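Local coordinates for Lmaj004091aaa (Leishmania major, PDB 1XTP), which probably methylates the alpha-amino group of proteins that begin with an X-Pro-Lys sequence, using S-adenosyl-L-methionine as the methyl donor, at residues D31-W34 with K35-T39; L54-W57 with R58-A62; N110-T113 with K114-T118; H220-R223 with L224-E227; E239-P242 with T243-P247. All coordinates share one frame; numbering follows the deposited sequence.

Interaction 1: D31-W34 with K35-T39; sequences DEMW and KAELT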
# COMPACT_ATOMS: atom_id res chain seq x y z
N ASP A 31 15.63 12.79 2.07
CA ASP A 31 15.92 13.80 1.05
C ASP A 31 17.17 13.48 0.23
O ASP A 31 17.21 13.67 -0.98
CB ASP A 31 16.06 15.17 1.72
CG ASP A 31 14.81 15.56 2.49
OD1 ASP A 31 13.72 15.67 1.87
OD2 ASP A 31 14.90 15.73 3.71
N GLU A 32 18.21 13.03 0.93
CA GLU A 32 19.42 12.56 0.30
C GLU A 32 19.15 11.31 -0.57
O GLU A 32 19.67 11.19 -1.67
CB GLU A 32 20.45 12.24 1.40
CG GLU A 32 21.85 11.97 0.89
CD GLU A 32 22.72 11.21 1.87
OE1 GLU A 32 22.32 10.98 3.02
OE2 GLU A 32 23.84 10.82 1.47
N MSE A 33 18.34 10.39 -0.07
CA MSE A 33 18.03 9.15 -0.79
C MSE A 33 17.23 9.38 -2.06
O MSE A 33 17.57 8.83 -3.11
CB MSE A 33 17.27 8.20 0.12
CG MSE A 33 16.93 6.88 -0.50
SE MSE A 33 15.17 6.89 -1.34
CE MSE A 33 14.15 7.07 0.31
N TRP A 34 16.17 10.17 -1.99
CA TRP A 34 15.38 10.46 -3.21
C TRP A 34 16.22 11.17 -4.28
O TRP A 34 15.95 10.98 -5.47
CB TRP A 34 14.13 11.31 -2.90
CG TRP A 34 13.11 10.64 -2.02
CD1 TRP A 34 12.63 11.11 -0.84
CD2 TRP A 34 12.48 9.36 -2.23
NE1 TRP A 34 11.72 10.22 -0.30
CE2 TRP A 34 11.62 9.13 -1.13
CE3 TRP A 34 12.58 8.37 -3.23
CZ2 TRP A 34 10.85 7.98 -1.01
CZ3 TRP A 34 11.82 7.21 -3.10
CH2 TRP A 34 10.97 7.03 -2.00
N LYS A 35 17.21 11.97 -3.89
CA LYS A 35 18.11 12.57 -4.87
C LYS A 35 18.94 11.49 -5.56
O LYS A 35 19.27 11.61 -6.73
CB LYS A 35 19.02 13.64 -4.23
CG LYS A 35 18.33 14.98 -4.06
CD LYS A 35 19.08 15.92 -3.11
CE LYS A 35 20.29 16.58 -3.76
NZ LYS A 35 20.96 17.52 -2.80
N ALA A 36 19.27 10.42 -4.83
CA ALA A 36 20.02 9.29 -5.41
C ALA A 36 19.14 8.38 -6.26
O ALA A 36 19.55 7.91 -7.33
CB ALA A 36 20.70 8.48 -4.29
N GLU A 37 17.93 8.13 -5.80
CA GLU A 37 17.09 7.12 -6.40
C GLU A 37 16.17 7.61 -7.51
O GLU A 37 15.66 6.78 -8.27
CB GLU A 37 16.24 6.46 -5.30
CG GLU A 37 17.02 5.56 -4.37
CD GLU A 37 17.45 4.24 -5.02
OE1 GLU A 37 16.68 3.67 -5.84
OE2 GLU A 37 18.56 3.76 -4.70
N LEU A 38 15.89 8.91 -7.58
CA LEU A 38 14.88 9.43 -8.51
C LEU A 38 15.50 10.15 -9.71
O LEU A 38 15.01 11.18 -10.13
CB LEU A 38 13.89 10.37 -7.80
CG LEU A 38 13.11 9.77 -6.63
CD1 LEU A 38 12.03 10.71 -6.21
CD2 LEU A 38 12.51 8.41 -6.98
N THR A 39 16.54 9.58 -10.27
CA THR A 39 17.19 10.13 -11.44
C THR A 39 16.53 9.63 -12.74
O THR A 39 15.94 8.54 -12.80
CB THR A 39 18.67 9.74 -11.47
OG1 THR A 39 18.79 8.31 -11.47
CG2 THR A 39 19.40 10.30 -10.25
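The indole of Trp-34 lies alongside Leu-38, one helical turn further on, and both side chains point the same way. The leucine meets the benzo side of the ring, with CG of Leu-38 3.7 Å from CE3 of Trp-34 and both methyls close to that same carbon. One face of the indole carries the terminal methyl of the neighbouring selenomethionine, Met-33, whose CE sits 3.5 Å above the ring centre. A fold in the Met-33 chain beyond CG (chi2 -92°, chi3 -67°) brings that methyl over the ring, and its selenium, SE, comes 3.8 Å from CG of Glu-37. The ring nitrogen of Trp-34 is bonded to Asp-173, and Trp-49 meets the indole edge-to-face.

Beneath the side chains the helix is running out. Glu-37 N reaches Met-33 O at 2.8 Å, and Leu-38 N still bonds to Trp-34 O at 3.0 Å, although Leu-38 itself has left helical geometry. The carboxylate of Glu-37 turns away to a salt bridge with Lys-209. The chemistry is thus divided: hydrocarbon and selenium pack together along the last turn, while the polar ends of Trp-34 and Glu-37 tie helix 30-37 to other parts of the chain.

Interaction 2: L54-W57 with R58-A62; sequences LEYW and RTVPA. With SAI (S-adenosyl-L-homoselenocysteine), chain B.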
# COMPACT_ATOMS: atom_id res chain seq x y z
N LEU A 54 7.99 -2.24 -11.85
CA LEU A 54 7.07 -2.77 -12.84
C LEU A 54 7.73 -3.87 -13.65
O LEU A 54 7.09 -4.84 -14.00
CB LEU A 54 6.59 -1.66 -13.78
CG LEU A 54 5.74 -0.55 -13.16
CD1 LEU A 54 5.29 0.43 -14.24
CD2 LEU A 54 4.54 -1.12 -12.39
N GLU A 55 9.01 -3.70 -13.95
CA GLU A 55 9.77 -4.71 -14.66
C GLU A 55 9.99 -5.93 -13.79
O GLU A 55 9.95 -7.06 -14.28
CB GLU A 55 11.09 -4.14 -15.15
CG GLU A 55 12.03 -5.16 -15.81
CD GLU A 55 11.41 -5.93 -16.97
OE1 GLU A 55 10.40 -5.50 -17.60
OE2 GLU A 55 11.97 -6.99 -17.29
N TYR A 56 10.20 -5.72 -12.50
CA TYR A 56 10.29 -6.84 -11.57
C TYR A 56 8.99 -7.65 -11.54
O TYR A 56 9.00 -8.86 -11.57
CB TYR A 56 10.63 -6.34 -10.16
CG TYR A 56 10.58 -7.43 -9.11
CD1 TYR A 56 11.69 -8.23 -8.85
CD2 TYR A 56 9.41 -7.65 -8.39
CE1 TYR A 56 11.63 -9.22 -7.90
CE2 TYR A 56 9.35 -8.63 -7.43
CZ TYR A 56 10.45 -9.41 -7.19
OH TYR A 56 10.36 -10.39 -6.24
N TRP A 57 7.86 -6.96 -11.49
CA TRP A 57 6.59 -7.65 -11.37
C TRP A 57 6.14 -8.32 -12.64
O TRP A 57 5.33 -9.22 -12.58
CB TRP A 57 5.52 -6.74 -10.81
CG TRP A 57 5.65 -6.63 -9.34
CD1 TRP A 57 6.29 -5.66 -8.64
CD2 TRP A 57 5.17 -7.57 -8.37
NE1 TRP A 57 6.21 -5.91 -7.31
CE2 TRP A 57 5.55 -7.09 -7.11
CE3 TRP A 57 4.46 -8.78 -8.45
CZ2 TRP A 57 5.22 -7.74 -5.93
CZ3 TRP A 57 4.13 -9.44 -7.26
CH2 TRP A 57 4.52 -8.92 -6.02
N ARG A 58 6.69 -7.90 -13.78
CA ARG A 58 6.34 -8.44 -15.08
C ARG A 58 6.53 -9.94 -15.11
O ARG A 58 5.76 -10.64 -15.73
CB ARG A 58 7.19 -7.80 -16.19
CG ARG A 58 6.82 -8.20 -17.60
CD ARG A 58 7.68 -7.51 -18.67
NE ARG A 58 9.07 -7.92 -18.55
CZ ARG A 58 9.55 -9.07 -18.98
NH1 ARG A 58 8.79 -9.95 -19.62
NH2 ARG A 58 10.83 -9.34 -18.78
N THR A 59 7.58 -10.42 -14.45
CA THR A 59 7.90 -11.85 -14.41
C THR A 59 7.53 -12.57 -13.09
O THR A 59 7.83 -13.73 -12.90
CB THR A 59 9.39 -12.06 -14.73
OG1 THR A 59 10.18 -11.11 -13.99
CG2 THR A 59 9.62 -11.87 -16.24
N VAL A 60 6.83 -11.90 -12.19
CA VAL A 60 6.32 -12.60 -10.99
C VAL A 60 5.09 -13.40 -11.40
O VAL A 60 4.20 -12.86 -12.08
CB VAL A 60 5.98 -11.60 -9.89
CG1 VAL A 60 5.35 -12.29 -8.64
CG2 VAL A 60 7.22 -10.83 -9.48
N PRO A 61 5.02 -14.70 -11.03
CA PRO A 61 3.80 -15.46 -11.33
C PRO A 61 2.56 -14.80 -10.77
O PRO A 61 2.61 -14.20 -9.67
CB PRO A 61 4.04 -16.80 -10.63
CG PRO A 61 5.47 -16.94 -10.58
CD PRO A 61 5.99 -15.55 -10.32
N ALA A 62 1.47 -14.87 -11.53
CA ALA A 62 0.20 -14.32 -11.11
C ALA A 62 -0.46 -15.38 -10.23
O ALA A 62 -1.46 -15.97 -10.60
CB ALA A 62 -0.69 -13.95 -12.34
N SAI B . -2.32 -5.82 -2.72
CA SAI B . -2.28 -7.23 -3.22
CB SAI B . -1.00 -7.46 -4.01
CG SAI B . 0.30 -7.30 -3.24
SE SAI B . 1.82 -7.65 -4.45
C SAI B . -2.30 -8.26 -2.11
O SAI B . -2.02 -7.94 -0.96
OXT SAI B . -2.56 -9.44 -2.35
C5' SAI B . 2.17 -5.76 -4.93
C4' SAI B . 1.38 -5.29 -6.14
O4' SAI B . 1.63 -3.93 -6.32
C3' SAI B . 1.76 -5.95 -7.46
O3' SAI B . 0.62 -6.44 -8.11
C2' SAI B . 2.39 -4.87 -8.31
O2' SAI B . 2.13 -5.03 -9.70
C1' SAI B . 1.69 -3.67 -7.71
N9 SAI B . 2.36 -2.40 -7.94
C8 SAI B . 3.72 -2.18 -8.08
N7 SAI B . 3.91 -0.88 -8.26
C5 SAI B . 2.69 -0.25 -8.22
C6 SAI B . 2.31 1.08 -8.34
N6 SAI B . 3.24 2.02 -8.54
N1 SAI B . 0.97 1.42 -8.26
C2 SAI B . 0.00 0.45 -8.07
N3 SAI B . 0.39 -0.87 -7.94
C4 SAI B . 1.71 -1.21 -8.01
O HOH W 1 11.66 -9.13 -14.62
O HOH W 2 10.62 -10.75 -11.17
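Trp-57 lays one face of its indole over the ribose of S-adenosyl-L-homoselenocysteine, with C3' of the ligand 3.8 Å above the ring plane. The ring reaches on to the selenium: CH2 of Trp-57 is 3.4 Å from the ligand SE. Its opposite face takes CG2 of Val-60, 3.5 Å above the plane and toward the rim, and CD2 of Tyr-56 lies over that same face. Val-60 also presses CG1 to within 3.4 Å of CZ3 of Trp-57, so the indole is held between the selenium analogue of the cofactor product and the valine. The other valine methyl, CG2, comes 3.7 Å from CE2 of Tyr-56.

On the outer side, Glu-55 and Arg-58 run side by side in a two-pronged salt bridge. NE of Arg-58 bonds to OE1 of Glu-55 at 2.9 Å, and NH2 of Arg-58 to OE2 of Glu-55 at 3.0 Å, both on syn sides of a carboxylate turned 25° from the guanidinium. Bends in both chains (Glu-55 chi2 56°, Arg-58 chi3 64°) bring the groups together. Two waters link OG1 of Thr-59 to the carbonyls of Glu-55 and Tyr-56, extending the polar network where the helix gives out.

The contact forms the end of helix 49-58 and the loop leading to helix 64-67. Tyr-170 takes the indole NE1 and sets its ring nearly perpendicular to that of Trp-57, while the loop packs Ala-62 on helix 126-135, whose His-127 bonds to Val-60 O.

Interaction 3: N110-T113 with K114-T118; sequences NLLT and KLYAT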
# COMPACT_ATOMS: atom_id res chain seq x y z
N ASN A 110 -11.13 -12.53 -1.26
CA ASN A 110 -11.27 -13.16 0.05
C ASN A 110 -11.82 -12.23 1.13
O ASN A 110 -12.14 -12.70 2.21
CB ASN A 110 -9.91 -13.70 0.51
CG ASN A 110 -9.38 -14.78 -0.41
OD1 ASN A 110 -9.78 -15.95 -0.30
ND2 ASN A 110 -8.51 -14.40 -1.35
N LEU A 111 -11.92 -10.94 0.86
CA LEU A 111 -12.44 -10.03 1.88
C LEU A 111 -13.49 -9.08 1.35
O LEU A 111 -14.59 -9.02 1.88
CB LEU A 111 -11.30 -9.24 2.55
CG LEU A 111 -11.69 -8.36 3.76
CD1 LEU A 111 -12.60 -9.07 4.77
CD2 LEU A 111 -10.45 -7.86 4.44
N LEU A 112 -13.16 -8.33 0.31
CA LEU A 112 -13.99 -7.21 -0.06
C LEU A 112 -15.31 -7.67 -0.66
O LEU A 112 -16.36 -7.04 -0.41
CB LEU A 112 -13.24 -6.24 -0.97
CG LEU A 112 -11.90 -5.74 -0.40
CD1 LEU A 112 -11.15 -4.92 -1.45
CD2 LEU A 112 -12.09 -4.95 0.89
N THR A 113 -15.29 -8.78 -1.41
CA THR A 113 -16.51 -9.30 -2.01
C THR A 113 -17.52 -9.83 -0.95
O THR A 113 -18.71 -10.00 -1.25
CB THR A 113 -16.24 -10.40 -3.08
OG1 THR A 113 -15.37 -11.40 -2.54
CG2 THR A 113 -15.59 -9.81 -4.32
N LYS A 114 -17.05 -10.03 0.27
CA LYS A 114 -17.94 -10.42 1.38
C LYS A 114 -18.52 -9.23 2.11
O LYS A 114 -19.51 -9.38 2.82
CB LYS A 114 -17.19 -11.27 2.40
CG LYS A 114 -16.81 -12.64 1.90
CD LYS A 114 -15.97 -13.39 2.91
CE LYS A 114 -15.90 -14.87 2.55
NZ LYS A 114 -15.09 -15.68 3.50
N LEU A 115 -17.90 -8.05 1.98
CA LEU A 115 -18.27 -6.86 2.76
C LEU A 115 -18.84 -5.70 1.95
O LEU A 115 -19.54 -4.86 2.50
CB LEU A 115 -17.03 -6.35 3.49
CG LEU A 115 -16.36 -7.23 4.52
CD1 LEU A 115 -15.04 -6.66 4.89
CD2 LEU A 115 -17.24 -7.35 5.76
N TYR A 116 -18.51 -5.62 0.66
CA TYR A 116 -18.92 -4.49 -0.17
C TYR A 116 -19.77 -4.94 -1.35
O TYR A 116 -19.50 -5.97 -1.98
CB TYR A 116 -17.70 -3.66 -0.62
CG TYR A 116 -17.00 -3.08 0.57
CD1 TYR A 116 -16.03 -3.82 1.26
CD2 TYR A 116 -17.34 -1.83 1.07
CE1 TYR A 116 -15.42 -3.34 2.36
CE2 TYR A 116 -16.72 -1.32 2.20
CZ TYR A 116 -15.77 -2.09 2.85
OH TYR A 116 -15.15 -1.61 3.97
N ALA A 117 -20.82 -4.16 -1.64
CA ALA A 117 -21.69 -4.41 -2.76
C ALA A 117 -20.92 -4.49 -4.09
O ALA A 117 -21.18 -5.37 -4.90
CB ALA A 117 -22.78 -3.33 -2.83
N THR A 118 -19.97 -3.59 -4.30
CA THR A 118 -19.15 -3.59 -5.51
C THR A 118 -17.72 -3.25 -5.14
O THR A 118 -17.49 -2.37 -4.33
CB THR A 118 -19.65 -2.55 -6.50
OG1 THR A 118 -21.06 -2.69 -6.66
CG2 THR A 118 -18.94 -2.70 -7.87
O HOH W 3 -20.93 -8.61 -1.34
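Leu-111 and Leu-115 meet through one methyl each, CD1 of Leu-111 standing 3.4 Å from CD1 of Leu-115, which is tight for two carbons. Their first torsions differ, and that brings the methyls together. Leu-111 has CG trans to its own nitrogen (chi1 -173°), which carries the branched end forward along the helix, whereas Leu-115 keeps CG beside its nitrogen (chi1 -62°) and lays CD1 obliquely across the earlier leucine. One residue further on, Leu-112 and Tyr-116 repeat the spacing less closely: CD2 of Leu-112 is 4.0 Å from CE1 of Tyr-116. The carbonyl oxygen of Leu-112 lies in the plane of the phenol ring, at its edge.

That same oxygen takes two backbone bonds as the helix closes. Tyr-116 N approaches Leu-112 O almost head-on at 2.8 Å, while Leu-115 N, 3.0 Å from the same oxygen, comes from above the carbonyl plane. Lys-114 stretches its chain out fully, and its CD passes 4.0 Å from Asn-110 O. Thr-113 holds its hydroxyl back toward Thr-108 O, to which it is hydrogen-bonded. A water joins Thr-113 O and Tyr-116 O by donating to both, bridging the point where the chain leaves the helix.

The turn ends helix 106-115 in the beta-alpha-beta unit that runs from strand 96-100 to strand 118-123. Leu-112 and Tyr-116 pack on strands 96-100 and 159-165 of the central sheet, Leu-111 packs against helix 75-87, and Thr-118 begins the next strand.

Interaction 4: H220-R223 with L224-E227; sequences HYKR and LFNE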
# COMPACT_ATOMS: atom_id res chain seq x y z
N HIS A 220 7.64 7.78 9.91
CA HIS A 220 7.77 8.16 8.50
C HIS A 220 6.38 8.20 7.83
O HIS A 220 6.02 9.20 7.21
CB HIS A 220 8.72 7.18 7.80
CG HIS A 220 9.20 7.62 6.45
ND1 HIS A 220 10.30 7.05 5.85
CD2 HIS A 220 8.71 8.53 5.57
CE1 HIS A 220 10.48 7.60 4.67
NE2 HIS A 220 9.53 8.51 4.47
N TYR A 221 5.58 7.14 7.99
CA TYR A 221 4.18 7.14 7.47
C TYR A 221 3.35 8.35 7.95
O TYR A 221 2.61 8.97 7.19
CB TYR A 221 3.44 5.84 7.87
CG TYR A 221 3.97 4.61 7.19
CD1 TYR A 221 4.08 4.56 5.79
CD2 TYR A 221 4.40 3.51 7.92
CE1 TYR A 221 4.60 3.44 5.16
CE2 TYR A 221 4.92 2.37 7.29
CZ TYR A 221 5.02 2.35 5.90
OH TYR A 221 5.52 1.23 5.24
N LYS A 222 3.49 8.65 9.23
CA LYS A 222 2.70 9.70 9.88
C LYS A 222 3.12 11.09 9.43
O LYS A 222 2.28 12.00 9.31
CB LYS A 222 2.79 9.54 11.40
CG LYS A 222 1.89 8.41 11.88
CD LYS A 222 2.24 7.92 13.25
CE LYS A 222 1.07 7.11 13.82
NZ LYS A 222 1.40 6.42 15.09
N ARG A 223 4.41 11.25 9.17
CA ARG A 223 4.92 12.45 8.52
C ARG A 223 4.20 12.62 7.19
O ARG A 223 3.68 13.69 6.88
CB ARG A 223 6.43 12.36 8.33
CG ARG A 223 7.09 13.67 7.93
CD ARG A 223 8.63 13.59 7.97
NE ARG A 223 9.15 13.51 9.34
CZ ARG A 223 10.43 13.60 9.68
NH1 ARG A 223 11.36 13.77 8.75
NH2 ARG A 223 10.78 13.52 10.96
N LEU A 224 4.12 11.53 6.42
CA LEU A 224 3.47 11.57 5.11
C LEU A 224 1.96 11.79 5.25
O LEU A 224 1.39 12.54 4.49
CB LEU A 224 3.79 10.30 4.28
CG LEU A 224 5.27 9.99 4.05
CD1 LEU A 224 5.49 8.59 3.49
CD2 LEU A 224 5.89 11.03 3.13
N PHE A 225 1.31 11.16 6.24
CA PHE A 225 -0.12 11.39 6.45
C PHE A 225 -0.39 12.86 6.76
O PHE A 225 -1.36 13.42 6.28
CB PHE A 225 -0.69 10.58 7.62
CG PHE A 225 -0.55 9.10 7.47
CD1 PHE A 225 -0.56 8.49 6.22
CD2 PHE A 225 -0.46 8.31 8.60
CE1 PHE A 225 -0.43 7.08 6.12
CE2 PHE A 225 -0.34 6.93 8.51
CZ PHE A 225 -0.32 6.32 7.27
N ASN A 226 0.44 13.44 7.61
CA ASN A 226 0.25 14.83 7.99
C ASN A 226 0.36 15.73 6.76
O ASN A 226 -0.48 16.60 6.54
CB ASN A 226 1.28 15.23 9.05
CG ASN A 226 1.11 16.66 9.50
OD1 ASN A 226 1.90 17.53 9.14
ND2 ASN A 226 0.04 16.93 10.26
N GLU A 227 1.38 15.50 5.95
CA GLU A 227 1.58 16.26 4.73
C GLU A 227 0.41 16.11 3.74
O GLU A 227 0.05 17.06 3.05
CB GLU A 227 2.90 15.85 4.10
CG GLU A 227 3.40 16.83 3.10
CD GLU A 227 4.69 16.40 2.42
OE1 GLU A 227 5.36 15.45 2.92
OE2 GLU A 227 5.01 17.04 1.39
O HOH W 4 4.42 16.00 7.62
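Phe-225 turns one face of its ring over the main-chain oxygen of Tyr-221, which stands 3.2 Å from the ring plane, toward the rim. The far end of the ring reaches the tyrosine side chain, CZ of Phe-225 being 3.8 Å from CB of Tyr-221. Tyr-221 O also accepts the backbone bond from Phe-225 N at 2.7 Å, in the carbonyl plane. One residue earlier, Leu-224 crosses His-220, its CD1 3.8 Å from CD2 of the imidazole; the histidine's chi1 of -167° swings the ring forward to meet it.

Partners outside the two segments fix these groups. Asp-173 holds His-220 NE2, and Asn-198 O holds the Tyr-221 hydroxyl; Phe-195 and Tyr-251 meet the rings of Tyr-221 and Phe-225 edge-to-face. Lys-222 forms salt bridges with Asp-218, in the first turn of the same helix, and with Glu-235 of strand 232-237. A water donates to Arg-223 O and, weakly, to OD1 of Asn-226.

The backbone is regular alpha-helix, each later residue bonding to the carbonyl four places before it. Helix 218-228 flanks the central sheet of a Rossmann-like class I methyltransferase fold (strand order 3-2-1-4-5-7-6), Tyr-221 and Phe-225 packing on strand 248-253, Leu-224 on helix 173-186.

Interaction 5: E239-P242 with T243-P247; sequences EEWP and TDLFP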
# COMPACT_ATOMS: atom_id res chain seq x y z
N GLU A 239 -2.07 -8.95 14.72
CA GLU A 239 -1.73 -9.98 15.70
C GLU A 239 -1.41 -11.33 15.06
O GLU A 239 -1.75 -11.58 13.91
CB GLU A 239 -2.84 -10.15 16.75
CG GLU A 239 -4.14 -10.69 16.24
CD GLU A 239 -5.17 -10.93 17.36
OE1 GLU A 239 -5.15 -10.22 18.39
OE2 GLU A 239 -5.99 -11.84 17.20
N GLU A 240 -0.72 -12.18 15.81
CA GLU A 240 -0.37 -13.52 15.36
C GLU A 240 0.49 -13.50 14.07
O GLU A 240 0.41 -14.41 13.24
CB GLU A 240 -1.64 -14.34 15.15
CG GLU A 240 -1.42 -15.83 15.28
CD GLU A 240 -2.69 -16.63 15.04
OE1 GLU A 240 -3.78 -16.14 15.38
OE2 GLU A 240 -2.59 -17.75 14.51
N TRP A 241 1.29 -12.45 13.93
CA TRP A 241 2.14 -12.28 12.76
C TRP A 241 3.49 -12.95 13.06
O TRP A 241 4.01 -12.79 14.16
CB TRP A 241 2.32 -10.79 12.45
CG TRP A 241 2.83 -10.53 11.08
CD1 TRP A 241 3.97 -9.87 10.74
CD2 TRP A 241 2.21 -10.91 9.84
NE1 TRP A 241 4.11 -9.83 9.38
CE2 TRP A 241 3.04 -10.46 8.80
CE3 TRP A 241 1.03 -11.60 9.51
CZ2 TRP A 241 2.74 -10.67 7.45
CZ3 TRP A 241 0.73 -11.81 8.18
CH2 TRP A 241 1.59 -11.35 7.16
N PRO A 242 4.03 -13.74 12.10
CA PRO A 242 5.32 -14.40 12.32
C PRO A 242 6.39 -13.41 12.74
O PRO A 242 6.53 -12.33 12.16
CB PRO A 242 5.65 -15.03 10.97
CG PRO A 242 4.35 -15.20 10.30
CD PRO A 242 3.47 -14.08 10.78
N THR A 243 7.16 -13.81 13.73
CA THR A 243 8.02 -12.93 14.49
C THR A 243 9.24 -12.50 13.69
O THR A 243 9.81 -11.44 13.91
CB THR A 243 8.40 -13.63 15.80
OG1 THR A 243 8.79 -12.66 16.76
CG2 THR A 243 9.51 -14.64 15.59
N ASP A 244 9.61 -13.33 12.73
CA ASP A 244 10.74 -13.09 11.84
C ASP A 244 10.45 -12.11 10.72
O ASP A 244 11.38 -11.66 10.05
CB ASP A 244 11.22 -14.43 11.23
CG ASP A 244 10.09 -15.18 10.50
OD1 ASP A 244 8.90 -14.92 10.79
OD2 ASP A 244 10.40 -16.04 9.65
N LEU A 245 9.18 -11.80 10.47
CA LEU A 245 8.84 -10.86 9.41
C LEU A 245 8.77 -9.44 9.96
O LEU A 245 8.67 -9.24 11.16
CB LEU A 245 7.50 -11.23 8.80
CG LEU A 245 7.37 -12.67 8.29
CD1 LEU A 245 5.95 -12.93 7.88
CD2 LEU A 245 8.33 -12.92 7.13
N PHE A 246 8.83 -8.45 9.08
CA PHE A 246 8.52 -7.07 9.48
C PHE A 246 7.13 -7.04 10.10
O PHE A 246 6.21 -7.68 9.59
CB PHE A 246 8.47 -6.14 8.29
CG PHE A 246 9.80 -5.63 7.84
CD1 PHE A 246 10.36 -4.52 8.45
CD2 PHE A 246 10.47 -6.23 6.78
CE1 PHE A 246 11.58 -4.03 8.03
CE2 PHE A 246 11.69 -5.74 6.34
CZ PHE A 246 12.25 -4.63 6.97
N PRO A 247 6.96 -6.32 11.21
CA PRO A 247 5.61 -6.09 11.69
C PRO A 247 4.70 -5.52 10.59
O PRO A 247 5.14 -4.76 9.72
CB PRO A 247 5.80 -5.07 12.82
CG PRO A 247 7.19 -5.35 13.30
CD PRO A 247 7.97 -5.70 12.09
O HOH W 5 6.85 -9.70 13.00
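Trp-241 and Leu-245 meet with their side chains crossing at about a right angle, so that CD1 of Leu-245 stands 3.6 Å above one face of the indole, toward the rim. The same face carries CD of the adjoining Pro-242, 3.4 Å above the plane. Leucine and proline also touch each other obliquely, CD1 of Leu-245 lying 3.7 Å from CG of Pro-242, and the three side chains make a small apolar cluster at the protein surface. With chi1 at -163°, the indole of Trp-241 swings so that its pyrrole edge faces the returning chain. There NE1 of Trp-241 gives a weak hydrogen bond, 3.0 Å long, to Phe-246 O, which lies near the ring plane.

Below the cluster the chain reverses in a type I beta turn from Pro-242 to Leu-245, closed by Leu-245 N bonding to Pro-242 O at 3.2 Å. A water donates to Pro-242 O at 2.8 Å and to Leu-245 O at 2.6 Å, stitching the two ends of the turn together.

This turn belongs to the loop joining strand 232-237 to strand 248-253, antiparallel neighbours at one side of the seven-stranded sheet. Trp-241 rests on Val-77 of helix 75-87, and on Val-74 and Trp-166 in nearby loops.

The five contacts follow one another along the chain, each closing before the next opens. Interactions 1 and 3 lie on opposite sides of the chain's centre, centres about 39 Å apart; interactions 1 and 4 are nearest, about 6 Å between closest atoms, and share Asp-173 as a partner. Only interaction 2 touches the bound S-adenosyl-L-homoselenocysteine, chiefly through Trp-57; the other four are structural packing in the fold that holds the cofactor site. Interactions 3, 4 and 5 are distributed about the seven-stranded sheet: on a helix of its beta-alpha-beta unit, on a helix packed over it, and in the loop between its last two strands. Interactions 3 and 5 both pack on helix 75-87.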